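Local coordinates for protein flavocytochrome C3 fumarate reductase (Shewanella frigidimarina, PDB 1QO8) that catalyses the essentially unidirectional reduction of fumarate to succinate in vitro, using one FAD and four covalently bound c-type hemes per subunit, at residues D281-V289 with Y297-V305. Residues are numbered along the deposited sequence; the frame is centred on the assembly and turned at random.
Sequences DHSVVGAVV and YMIGAKSVV
Strands 284-289 and 297-301 pair as the two arms of an antiparallel beta hairpin, their axes at 158°, with paired N-H and C=O groups of Ala287 and Ile299 and of Val289 and Tyr297 forming successive hydrogen-bonded pairs. Farther along, a single bond joins Val285 and Ala301: Ala301 N reaches Val285 O (3.0 Å) from about 53° out of the carbonyl plane. Gly286 CA lies 3.0 Å from Ile299 O, where a beta carbon would collide with that oxygen; its backbone angles also call for glycine. Where the chain turns at Lys302, a water donates to both Val284 O and Lys302 O and links the two backbones at the corner. Tyr297 has CG between its backbone N and carbonyl carbon (chi1 68°), which lays the ring beside Val289: Val289 CB sits over one face, 4.0 Å from the centroid, in a CH-pi contact, while Val289 CG1 lies 3.6 Å from Tyr297 CE1. Were Tyr297 an alanine, the CH-pi contact with Val289 would be lost and Arg268, which bonds the hydroxyl, would probably be left without that partner. On the sheet face that Val289 shares with Ile299, Val289 CG2 meets Ile299 CD1 at 3.7 Å. Beyond the corner, the side chains of Val284 and Val304 cross at about a right angle, with Val284 CG1 3.6 Å from Val304 CG2. Strand 271-278 pairs with the outer side of 284-291, and Val288 projects onto helix 107-115 from the face it shares with Met298. Ala287 and Val304 both touch Leu125 of strand 124-127. At Lys302 the chain passes from the hairpin's mixed sheet into the parallel sheet of the Rossmann-like FAD-binding domain, where 303-306 lies between 124-127 and 524-526.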
ATOM      1  N   ASP A 281       3.984 -24.399  11.396  1.00 72.17           N
ATOM      2  CA  ASP A 281       2.886 -24.609  10.444  1.00 74.78           C
ATOM      3  C   ASP A 281       2.127 -23.319  10.172  1.00 72.28           C
ATOM      4  O   ASP A 281       0.908 -23.342  10.042  1.00 71.30           O
ATOM      5  CB  ASP A 281       1.920 -25.737  10.852  1.00 78.37           C
ATOM      6  CG  ASP A 281       1.073 -26.259   9.712  1.00 82.26           C
ATOM      7  OD1 ASP A 281       0.903 -25.552   8.681  1.00 84.78           O
ATOM      8  OD2 ASP A 281       0.539 -27.389   9.739  1.00 84.08           O
ATOM      9  N   HIS A 282       2.767 -22.162  10.047  1.00 70.29           N
ATOM     10  CA  HIS A 282       2.074 -20.917   9.752  1.00 68.02           C
ATOM     11  C   HIS A 282       0.977 -20.576  10.764  1.00 63.26           C
ATOM     12  O   HIS A 282      -0.037 -20.037  10.355  1.00 61.55           O
ATOM     13  CB  HIS A 282       1.431 -20.953   8.357  1.00 71.82           C
ATOM     14  CG  HIS A 282       2.474 -20.960   7.287  1.00 75.86           C
ATOM     15  ND1 HIS A 282       2.591 -22.020   6.408  1.00 77.49           N
ATOM     16  CD2 HIS A 282       3.456 -20.080   6.980  1.00 77.23           C
ATOM     17  CE1 HIS A 282       3.589 -21.788   5.581  1.00 78.24           C
ATOM     18  NE2 HIS A 282       4.137 -20.634   5.918  1.00 78.48           N
ATOM     19  N   SER A 283       1.163 -20.883  12.031  1.00 58.16           N
ATOM     20  CA  SER A 283       0.172 -20.651  13.048  1.00 56.22           C
ATOM     21  C   SER A 283       0.657 -19.535  13.975  1.00 54.10           C
ATOM     22  O   SER A 283       1.827 -19.605  14.330  1.00 52.15           O
ATOM     23  CB  SER A 283      -0.087 -21.872  13.942  1.00 57.40           C
ATOM     24  OG  SER A 283      -1.123 -22.625  13.345  1.00 59.58           O
ATOM     25  N   VAL A 284      -0.237 -18.586  14.260  1.00 52.83           N
ATOM     26  CA  VAL A 284       0.153 -17.574  15.250  1.00 51.85           C
ATOM     27  C   VAL A 284       0.007 -18.261  16.603  1.00 49.69           C
ATOM     28  O   VAL A 284      -1.062 -18.850  16.802  1.00 49.03           O
ATOM     29  CB  VAL A 284      -0.724 -16.301  15.228  1.00 50.78           C
ATOM     30  CG1 VAL A 284      -0.436 -15.432  16.442  1.00 48.82           C
ATOM     31  CG2 VAL A 284      -0.478 -15.548  13.938  1.00 50.66           C
ATOM     32  N   VAL A 285       1.057 -18.183  17.395  1.00 49.01           N
ATOM     33  CA  VAL A 285       1.001 -18.831  18.707  1.00 50.74           C
ATOM     34  C   VAL A 285       1.393 -17.884  19.834  1.00 49.57           C
ATOM     35  O   VAL A 285       1.561 -18.427  20.931  1.00 50.75           O
ATOM     36  CB  VAL A 285       1.935 -20.056  18.800  1.00 50.84           C
ATOM     37  CG1 VAL A 285       1.427 -21.191  17.904  1.00 52.68           C
ATOM     38  CG2 VAL A 285       3.385 -19.720  18.472  1.00 51.12           C
ATOM     39  N   GLY A 286       1.397 -16.576  19.666  1.00 48.56           N
ATOM     40  CA  GLY A 286       1.529 -15.696  20.878  1.00 46.89           C
ATOM     41  C   GLY A 286       2.275 -14.464  20.326  1.00 46.56           C
ATOM     42  O   GLY A 286       2.162 -14.247  19.118  1.00 45.03           O
ATOM     43  N   ALA A 287       2.985 -13.711  21.162  1.00 45.00           N
ATOM     44  CA  ALA A 287       3.414 -12.399  20.666  1.00 45.20           C
ATOM     45  C   ALA A 287       4.440 -11.927  21.661  1.00 44.30           C
ATOM     46  O   ALA A 287       4.304 -12.345  22.813  1.00 43.49           O
ATOM     47  CB  ALA A 287       2.154 -11.484  20.757  1.00 44.31           C
ATOM     48  N   VAL A 288       5.428 -11.181  21.240  1.00 43.73           N
ATOM     49  CA  VAL A 288       6.371 -10.568  22.134  1.00 42.37           C
ATOM     50  C   VAL A 288       5.864  -9.183  22.514  1.00 45.48           C
ATOM     51  O   VAL A 288       5.496  -8.330  21.659  1.00 43.87           O
ATOM     52  CB  VAL A 288       7.731 -10.419  21.443  1.00 46.20           C
ATOM     53  CG1 VAL A 288       8.768  -9.879  22.428  1.00 45.45           C
ATOM     54  CG2 VAL A 288       8.218 -11.781  20.870  1.00 45.21           C
ATOM     55  N   VAL A 289       5.827  -9.004  23.819  1.00 44.74           N
ATOM     56  CA  VAL A 289       5.479  -7.828  24.554  1.00 42.29           C
ATOM     57  C   VAL A 289       6.746  -7.140  25.094  1.00 45.61           C
ATOM     58  O   VAL A 289       7.654  -7.739  25.668  1.00 44.60           O
ATOM     59  CB  VAL A 289       4.624  -8.154  25.793  1.00 41.35           C
ATOM     60  CG1 VAL A 289       4.216  -6.857  26.515  1.00 45.33           C
ATOM     61  CG2 VAL A 289       3.406  -8.936  25.415  1.00 40.60           C
ATOM     62  N   TYR A 297       9.138 -10.043  26.694  1.00 50.26           N
ATOM     63  CA  TYR A 297       8.753 -11.388  27.114  1.00 50.51           C
ATOM     64  C   TYR A 297       7.703 -11.928  26.156  1.00 51.71           C
ATOM     65  O   TYR A 297       7.079 -11.098  25.455  1.00 52.90           O
ATOM     66  CB  TYR A 297       8.195 -11.442  28.509  1.00 52.23           C
ATOM     67  CG  TYR A 297       6.873 -10.791  28.789  1.00 49.41           C
ATOM     68  CD1 TYR A 297       6.834  -9.404  28.957  1.00 51.09           C
ATOM     69  CD2 TYR A 297       5.712 -11.518  28.880  1.00 47.90           C
ATOM     70  CE1 TYR A 297       5.616  -8.773  29.210  1.00 51.21           C
ATOM     71  CE2 TYR A 297       4.504 -10.891  29.132  1.00 51.23           C
ATOM     72  CZ  TYR A 297       4.477  -9.508  29.296  1.00 51.73           C
ATOM     73  OH  TYR A 297       3.300  -8.888  29.578  1.00 49.52           O
ATOM     74  N   MET A 298       7.436 -13.209  26.179  1.00 50.27           N
ATOM     75  CA  MET A 298       6.547 -13.791  25.192  1.00 50.65           C
ATOM     76  C   MET A 298       5.372 -14.319  26.012  1.00 51.72           C
ATOM     77  O   MET A 298       5.596 -14.914  27.052  1.00 50.19           O
ATOM     78  CB  MET A 298       7.086 -14.923  24.322  1.00 51.57           C
ATOM     79  CG  MET A 298       6.109 -15.791  23.535  1.00 48.33           C
ATOM     80  SD  MET A 298       6.956 -16.958  22.393  1.00 50.33           S
ATOM     81  CE  MET A 298       5.566 -17.943  21.870  1.00 43.63           C
ATOM     82  N   ILE A 299       4.187 -14.071  25.457  1.00 51.03           N
ATOM     83  CA  ILE A 299       2.968 -14.669  25.924  1.00 51.26           C
ATOM     84  C   ILE A 299       2.570 -15.707  24.858  1.00 50.00           C
ATOM     85  O   ILE A 299       2.500 -15.285  23.727  1.00 48.55           O
ATOM     86  CB  ILE A 299       1.820 -13.639  26.056  1.00 50.26           C
ATOM     87  CG1 ILE A 299       2.148 -12.547  27.071  1.00 52.03           C
ATOM     88  CG2 ILE A 299       0.490 -14.278  26.367  1.00 50.15           C
ATOM     89  CD1 ILE A 299       1.181 -11.357  27.030  1.00 49.51           C
ATOM     90  N   GLY A 300       2.316 -16.957  25.223  1.00 48.75           N
ATOM     91  CA  GLY A 300       1.860 -17.909  24.181  1.00 48.60           C
ATOM     92  C   GLY A 300       0.345 -17.912  24.304  1.00 49.94           C
ATOM     93  O   GLY A 300      -0.229 -17.680  25.392  1.00 49.05           O
ATOM     94  N   ALA A 301      -0.320 -18.160  23.198  1.00 49.34           N
ATOM     95  CA  ALA A 301      -1.770 -17.978  23.199  1.00 52.30           C
ATOM     96  C   ALA A 301      -2.265 -18.785  21.998  1.00 51.02           C
ATOM     97  O   ALA A 301      -1.536 -18.769  21.003  1.00 51.19           O
ATOM     98  CB  ALA A 301      -2.068 -16.476  22.985  1.00 50.48           C
ATOM     99  N   LYS A 302      -3.396 -19.434  22.138  1.00 50.80           N
ATOM    100  CA  LYS A 302      -4.015 -20.077  21.016  1.00 54.79           C
ATOM    101  C   LYS A 302      -4.677 -19.046  20.097  1.00 54.13           C
ATOM    102  O   LYS A 302      -4.747 -19.364  18.912  1.00 50.35           O
ATOM    103  CB  LYS A 302      -5.066 -21.100  21.460  1.00 59.61           C
ATOM    104  CG  LYS A 302      -4.410 -22.345  22.086  1.00 65.47           C
ATOM    105  CD  LYS A 302      -5.503 -23.375  22.493  1.00 69.64           C
ATOM    106  CE  LYS A 302      -4.986 -24.818  22.356  1.00 69.79           C
ATOM    107  NZ  LYS A 302      -6.018 -25.759  21.797  1.00 70.51           N
ATOM    108  N   SER A 303      -5.219 -17.921  20.638  1.00 51.11           N
ATOM    109  CA  SER A 303      -5.690 -16.885  19.701  1.00 49.45           C
ATOM    110  C   SER A 303      -5.201 -15.482  20.114  1.00 48.23           C
ATOM    111  O   SER A 303      -5.039 -15.133  21.294  1.00 47.88           O
ATOM    112  CB  SER A 303      -7.179 -16.910  19.686  1.00 48.72           C
ATOM    113  OG  SER A 303      -7.782 -18.016  19.103  1.00 54.80           O
ATOM    114  N   VAL A 304      -4.903 -14.654  19.153  1.00 47.11           N
ATOM    115  CA  VAL A 304      -4.389 -13.300  19.247  1.00 44.03           C
ATOM    116  C   VAL A 304      -5.349 -12.430  18.410  1.00 47.32           C
ATOM    117  O   VAL A 304      -5.719 -12.754  17.289  1.00 44.06           O
ATOM    118  CB  VAL A 304      -2.973 -13.168  18.712  1.00 47.34           C
ATOM    119  CG1 VAL A 304      -2.479 -11.724  18.947  1.00 44.93           C
ATOM    120  CG2 VAL A 304      -1.954 -14.082  19.422  1.00 45.21           C
ATOM    121  N   VAL A 305      -5.926 -11.401  19.028  1.00 46.69           N
ATOM    122  CA  VAL A 305      -6.883 -10.490  18.375  1.00 44.55           C
ATOM    123  C   VAL A 305      -6.203  -9.117  18.268  1.00 43.38           C
ATOM    124  O   VAL A 305      -5.817  -8.543  19.298  1.00 42.77           O
ATOM    125  CB  VAL A 305      -8.151 -10.360  19.220  1.00 42.56           C
ATOM    126  CG1 VAL A 305      -9.160  -9.345  18.645  1.00 41.88           C
ATOM    127  CG2 VAL A 305      -8.866 -11.677  19.514  1.00 39.63           C
TER
HETATM  128  O   HOH W   1      -2.482 -20.848  17.805  1.00 51.97           O